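Local coordinates for ethyl acetate hydrolase (Pseudomonas veronii, PDB 5EFZ), which hydrolyses ethyl acetate to ethanol and acetate, a step in the bacterial breakdown of short-chain methyl ketones such as 2-butanone, at residues A[27-32]-A[41-46]; A[96-101]-A[125-130]. All coordinates share one frame; numbering follows the deposited sequence.

In the fold
From the N terminus, the chain runs along edge strand 26-29, passes through the small two-stranded sheet 33-34/40-41 and returns in strand 45-51; contact 1 closes this hairpin over eight intervening residues. After strands 61-65 and 92-96, residues 96-101 leave the sheet, and contact 2 closes a longer loop of 23 residues on helix 124-139. The two closures follow in series, neither nested nor crossed. They nevertheless meet in space: I30 CD1 lies 3.6 Å from A130 CB, and C44 SG lies 3.9 Å from I99 CD1, while L46 touches both I99 and A130. Together they pack the N-terminal hairpin, the loop after strand 92-96 and helix 124-139 against one another.

Contact 1. Residues A[27-32]-A[41-46]; sequences LINIGP and MPECLL
Backbone bonding carries residues 27-32 and 41-46 from a regular strand pair into a less regular pairing. I28 and L46 form an antiparallel hydrogen-bonded pair, in which I28 N reaches L46 O at 2.8 Å and almost straight (177°), while L46 N answers to I28 O. N29 and L45 follow as a non-hydrogen-bonded pair. Beyond them I30 N meets C44 O at 2.9 Å, nearly along the C=O axis, but C44 N turns to G31 O, 3.0 Å away, so two successive residues share C44. Glycine suits position 31 because its positive phi would drive a CB into the carbonyl O of I30.

The tight side is largely apolar. I30 holds CG1 in the crowded position between its backbone N and carbonyl carbon (chi1 58°), which lays CG1 against the C44 carbonyl and 3.9 Å from C44 CB, while I30 CG2 meets L46 CD1 at 4.1 Å. Branched I28 and I30, with L46, suit this face because helix 124-139 covers it through A130, L134 and Y138.

N29, E43 and L45 make the looser, more exposed side. N29 OD1 accepts from G31 N at 2.8 Å, an Asx turn for which a short amide is well suited, and N29 CB rests 3.5 Å from L45 CD2. The E43 carboxylate crosses the N29 amide with planes 71° apart; ND2 and OE1 are close, but too poorly angled for a hydrogen bond. The whole is the N-terminal antiparallel hairpin of the alpha/beta-hydrolase fold, its first strand at the sheet edge and its second running against both neighbours.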
loop_
_atom_site.group_PDB
_atom_site.type_symbol
_atom_site.label_atom_id
_atom_site.label_comp_id
_atom_site.label_asym_id
_atom_site.label_seq_id
_atom_site.Cartn_x
_atom_site.Cartn_y
_atom_site.Cartn_z
ATOM N N LEU A 27 -10.839 -24.795 -25.927
ATOM C CA LEU A 27 -9.802 -25.483 -25.133
ATOM C C LEU A 27 -8.894 -26.215 -26.073
ATOM O O LEU A 27 -9.339 -27.139 -26.772
ATOM C CB LEU A 27 -10.387 -26.492 -24.142
ATOM C CG LEU A 27 -10.831 -26.098 -22.750
ATOM C CD1 LEU A 27 -9.909 -25.059 -22.130
ATOM C CD2 LEU A 27 -12.258 -25.598 -22.824
ATOM N N ILE A 28 -7.629 -25.823 -26.113
ATOM C CA ILE A 28 -6.698 -26.483 -27.018
ATOM C C ILE A 28 -5.663 -27.285 -26.249
ATOM O O ILE A 28 -4.945 -26.738 -25.410
ATOM C CB ILE A 28 -5.996 -25.464 -27.925
ATOM C CG1 ILE A 28 -7.045 -24.776 -28.807
ATOM C CG2 ILE A 28 -4.954 -26.184 -28.779
ATOM C CD1 ILE A 28 -6.571 -23.521 -29.469
ATOM N N ASN A 29 -5.585 -28.575 -26.548
ATOM C CA ASN A 29 -4.587 -29.432 -25.923
ATOM C C ASN A 29 -3.266 -29.269 -26.628
ATOM O O ASN A 29 -3.121 -29.680 -27.758
ATOM C CB ASN A 29 -5.023 -30.900 -25.954
ATOM C CG ASN A 29 -4.134 -31.805 -25.094
ATOM O OD1 ASN A 29 -3.038 -31.422 -24.663
ATOM N ND2 ASN A 29 -4.613 -33.008 -24.838
ATOM N N ILE A 30 -2.283 -28.682 -25.972
ATOM C CA ILE A 30 -0.994 -28.565 -26.630
ATOM C C ILE A 30 -0.038 -29.726 -26.298
ATOM O O ILE A 30 1.117 -29.719 -26.711
ATOM C CB ILE A 30 -0.319 -27.252 -26.277
ATOM C CG1 ILE A 30 -0.145 -27.122 -24.768
ATOM C CG2 ILE A 30 -1.106 -26.043 -26.839
ATOM C CD1 ILE A 30 1.088 -26.367 -24.418
ATOM N N GLY A 31 -0.518 -30.718 -25.555
ATOM C CA GLY A 31 0.285 -31.898 -25.252
ATOM C C GLY A 31 1.041 -31.732 -23.952
ATOM O O GLY A 31 0.727 -30.840 -23.152
ATOM N N PRO A 32 2.031 -32.603 -23.702
ATOM C CA PRO A 32 2.759 -32.551 -22.420
ATOM C C PRO A 32 3.536 -31.253 -22.238
ATOM O O PRO A 32 4.066 -30.704 -23.209
ATOM C CB PRO A 32 3.698 -33.758 -22.499
ATOM C CG PRO A 32 3.792 -34.073 -23.966
ATOM C CD PRO A 32 2.477 -33.717 -24.553
ATOM N N MET A 41 3.375 -31.658 -16.747
ATOM C CA MET A 41 1.933 -31.769 -16.979
ATOM C C MET A 41 1.708 -32.732 -18.150
ATOM O O MET A 41 2.179 -32.472 -19.251
ATOM C CB MET A 41 1.310 -30.415 -17.292
ATOM C CG MET A 41 1.692 -29.316 -16.318
ATOM S SD MET A 41 0.866 -27.779 -16.823
ATOM C CE MET A 41 -0.853 -28.250 -16.709
ATOM N N PRO A 42 1.004 -33.848 -17.917
ATOM C CA PRO A 42 0.783 -34.821 -18.996
ATOM C C PRO A 42 0.001 -34.233 -20.177
ATOM O O PRO A 42 0.221 -34.636 -21.314
ATOM C CB PRO A 42 -0.041 -35.916 -18.324
ATOM C CG PRO A 42 0.189 -35.736 -16.864
ATOM C CD PRO A 42 0.398 -34.279 -16.649
ATOM N N GLU A 43 -0.933 -33.331 -19.902
ATOM C CA GLU A 43 -1.614 -32.617 -20.977
ATOM C C GLU A 43 -1.928 -31.214 -20.501
ATOM O O GLU A 43 -2.519 -31.009 -19.445
ATOM C CB GLU A 43 -2.891 -33.328 -21.432
ATOM C CG GLU A 43 -3.931 -33.531 -20.345
ATOM C CD GLU A 43 -5.342 -33.661 -20.896
ATOM O OE1 GLU A 43 -5.494 -33.747 -22.137
ATOM O OE2 GLU A 43 -6.301 -33.669 -20.089
ATOM N N CYS A 44 -1.493 -30.239 -21.271
ATOM C CA CYS A 44 -1.729 -28.858 -20.918
ATOM C C CYS A 44 -2.813 -28.332 -21.846
ATOM O O CYS A 44 -2.627 -28.320 -23.065
ATOM C CB CYS A 44 -0.442 -28.041 -21.031
ATOM S SG CYS A 44 -0.662 -26.295 -20.639
ATOM N N LEU A 45 -3.959 -27.966 -21.269
ATOM C CA LEU A 45 -5.051 -27.368 -22.026
ATOM C C LEU A 45 -5.004 -25.856 -21.862
ATOM O O LEU A 45 -4.986 -25.334 -20.743
ATOM C CB LEU A 45 -6.401 -27.889 -21.548
ATOM C CG LEU A 45 -6.634 -29.388 -21.499
ATOM C CD1 LEU A 45 -8.071 -29.655 -21.140
ATOM C CD2 LEU A 45 -6.294 -30.032 -22.809
ATOM N N LEU A 46 -4.967 -25.145 -22.980
ATOM C CA LEU A 46 -5.009 -23.702 -22.943
ATOM C C LEU A 46 -6.366 -23.243 -23.442
ATOM O O LEU A 46 -6.809 -23.671 -24.521
ATOM C CB LEU A 46 -3.896 -23.095 -23.818
ATOM C CG LEU A 46 -2.460 -23.376 -23.391
ATOM C CD1 LEU A 46 -1.505 -22.710 -24.425
ATOM C CD2 LEU A 46 -2.194 -22.850 -21.945
#

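Contact 2. Residues A[96-101]-A[125-130]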
loop_
_atom_site.group_PDB
_atom_site.type_symbol
_atom_site.label_atom_id
_atom_site.label_comp_id
_atom_site.label_asym_id
_atom_site.label_seq_id
_atom_site.Cartn_x
_atom_site.Cartn_y
_atom_site.Cartn_z
ATOM N N VAL A 96 -4.888 -15.602 -24.592
ATOM C CA VAL A 96 -4.579 -16.916 -24.041
ATOM C C VAL A 96 -4.609 -16.851 -22.527
ATOM O O VAL A 96 -3.871 -16.075 -21.908
ATOM C CB VAL A 96 -3.221 -17.426 -24.533
ATOM C CG1 VAL A 96 -2.925 -18.857 -23.966
ATOM C CG2 VAL A 96 -3.159 -17.388 -26.099
ATOM N N ASN A 97 -5.460 -17.678 -21.943
ATOM C CA ASN A 97 -5.611 -17.731 -20.484
ATOM C C ASN A 97 -4.422 -18.388 -19.782
ATOM O O ASN A 97 -3.947 -19.460 -20.195
ATOM C CB ASN A 97 -6.901 -18.477 -20.135
ATOM C CG ASN A 97 -8.145 -17.665 -20.482
ATOM O OD1 ASN A 97 -8.599 -16.851 -19.671
ATOM N ND2 ASN A 97 -8.722 -17.908 -21.679
ATOM N N GLN A 98 -3.945 -17.740 -18.730
ATOM C CA GLN A 98 -2.873 -18.284 -17.903
ATOM C C GLN A 98 -3.152 -19.692 -17.455
ATOM O O GLN A 98 -4.276 -20.005 -17.036
ATOM C CB GLN A 98 -2.692 -17.433 -16.647
ATOM C CG GLN A 98 -1.782 -16.231 -16.805
ATOM C CD GLN A 98 -1.505 -15.651 -15.406
ATOM O OE1 GLN A 98 -1.192 -16.394 -14.468
ATOM N NE2 GLN A 98 -1.687 -14.348 -15.256
ATOM N N ILE A 99 -2.125 -20.530 -17.494
ATOM C CA ILE A 99 -2.154 -21.787 -16.754
ATOM C C ILE A 99 -2.440 -21.466 -15.305
ATOM O O ILE A 99 -1.728 -20.657 -14.689
ATOM C CB ILE A 99 -0.810 -22.536 -16.879
ATOM C CG1 ILE A 99 -0.545 -22.852 -18.370
ATOM C CG2 ILE A 99 -0.827 -23.841 -16.046
ATOM C CD1 ILE A 99 0.877 -23.350 -18.640
ATOM N N GLY A 100 -3.457 -22.100 -14.726
ATOM C CA GLY A 100 -3.760 -21.837 -13.330
ATOM C C GLY A 100 -4.927 -20.891 -13.121
ATOM O O GLY A 100 -5.358 -20.698 -11.977
ATOM N N ASN A 101 -5.461 -20.302 -14.192
ATOM C CA ASN A 101 -6.489 -19.274 -14.005
ATOM C C ASN A 101 -7.920 -19.804 -13.956
ATOM O O ASN A 101 -8.867 -19.005 -13.899
ATOM C CB ASN A 101 -6.379 -18.191 -15.117
ATOM C CG ASN A 101 -7.234 -18.495 -16.360
ATOM O OD1 ASN A 101 -7.371 -19.649 -16.803
ATOM N ND2 ASN A 101 -7.774 -17.435 -16.957
ATOM N N GLY A 125 7.596 -18.353 -17.399
ATOM C CA GLY A 125 8.227 -19.004 -18.546
ATOM C C GLY A 125 7.457 -20.223 -19.053
ATOM O O GLY A 125 7.498 -20.546 -20.255
ATOM N N ASP A 126 6.759 -20.926 -18.153
ATOM C CA ASP A 126 5.944 -22.064 -18.580
ATOM C C ASP A 126 4.772 -21.593 -19.442
ATOM O O ASP A 126 4.496 -22.197 -20.460
ATOM C CB ASP A 126 5.429 -22.859 -17.358
ATOM C CG ASP A 126 6.566 -23.442 -16.514
ATOM O OD1 ASP A 126 7.518 -24.021 -17.096
ATOM O OD2 ASP A 126 6.506 -23.331 -15.256
ATOM N N ASP A 127 4.073 -20.527 -19.036
ATOM C CA ASP A 127 3.039 -19.934 -19.893
ATOM C C ASP A 127 3.555 -19.555 -21.282
ATOM O O ASP A 127 2.920 -19.839 -22.314
ATOM C CB ASP A 127 2.453 -18.685 -19.240
ATOM C CG ASP A 127 1.460 -19.026 -18.125
ATOM O OD1 ASP A 127 0.386 -19.576 -18.440
ATOM O OD2 ASP A 127 1.738 -18.725 -16.945
ATOM N N VAL A 128 4.707 -18.906 -21.319
ATOM C CA VAL A 128 5.227 -18.416 -22.611
ATOM C C VAL A 128 5.629 -19.579 -23.501
ATOM O O VAL A 128 5.371 -19.574 -24.714
ATOM C CB VAL A 128 6.378 -17.426 -22.368
ATOM C CG1 VAL A 128 7.095 -17.016 -23.700
ATOM C CG2 VAL A 128 5.776 -16.163 -21.683
ATOM N N SER A 129 6.228 -20.604 -22.907
ATOM C CA SER A 129 6.572 -21.796 -23.691
ATOM C C SER A 129 5.313 -22.482 -24.243
ATOM O O SER A 129 5.269 -22.861 -25.426
ATOM C CB SER A 129 7.402 -22.773 -22.848
ATOM O OG SER A 129 7.662 -23.961 -23.589
ATOM N N ALA A 130 4.291 -22.624 -23.395
ATOM C CA ALA A 130 3.018 -23.186 -23.835
ATOM C C ALA A 130 2.364 -22.349 -24.940
ATOM O O ALA A 130 1.865 -22.901 -25.932
ATOM C CB ALA A 130 2.047 -23.330 -22.636
HETATM O O HOH W 1 -0.997 -19.332 -20.874
#
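In this alpha/beta hydrolase, a type II beta turn, Q98 to N101, follows strand 92-96 and leans on helix 124-139. The polar link is D127, whose CG stands beside its own backbone N, anti to the carbonyl carbon (chi1 -77°). Through its syn lone pair OD1 accepts I99 N at 2.8 Å (158°), and it takes a second hydrogen bond from a water at 2.8 Å that also donates to N97 O. I99 CG1 lies against D127 OD1 at 3.4 Å, the two side chains running antiparallel. OD2 forms a salt bridge with K272, whose NZ also bonds I99 O and Q98 OE1; this would probably keep D127 ionised. An alanine here would probably loosen the turn from the helix, since the carboxylate serving I99 N, the water and K272 would be gone. Q98 NE2 hydrogen-bonds T66 O, its side chain about 8 Å from that of S151, the inferred nucleophile.

Apolar packing is lighter: I99 CD1 reaches A130 CB at 4.2 Å, where a methyl is small enough for the isoleucine tip to approach the helix.

Within the turn, G100 has positive phi (101°), where a CB would collide with the carbonyl O of I99. N101 ND2 reaches back to N97, the residue before the turn, donating to N97 OD1 at 2.9 Å, in the carbonyl plane on a lone pair.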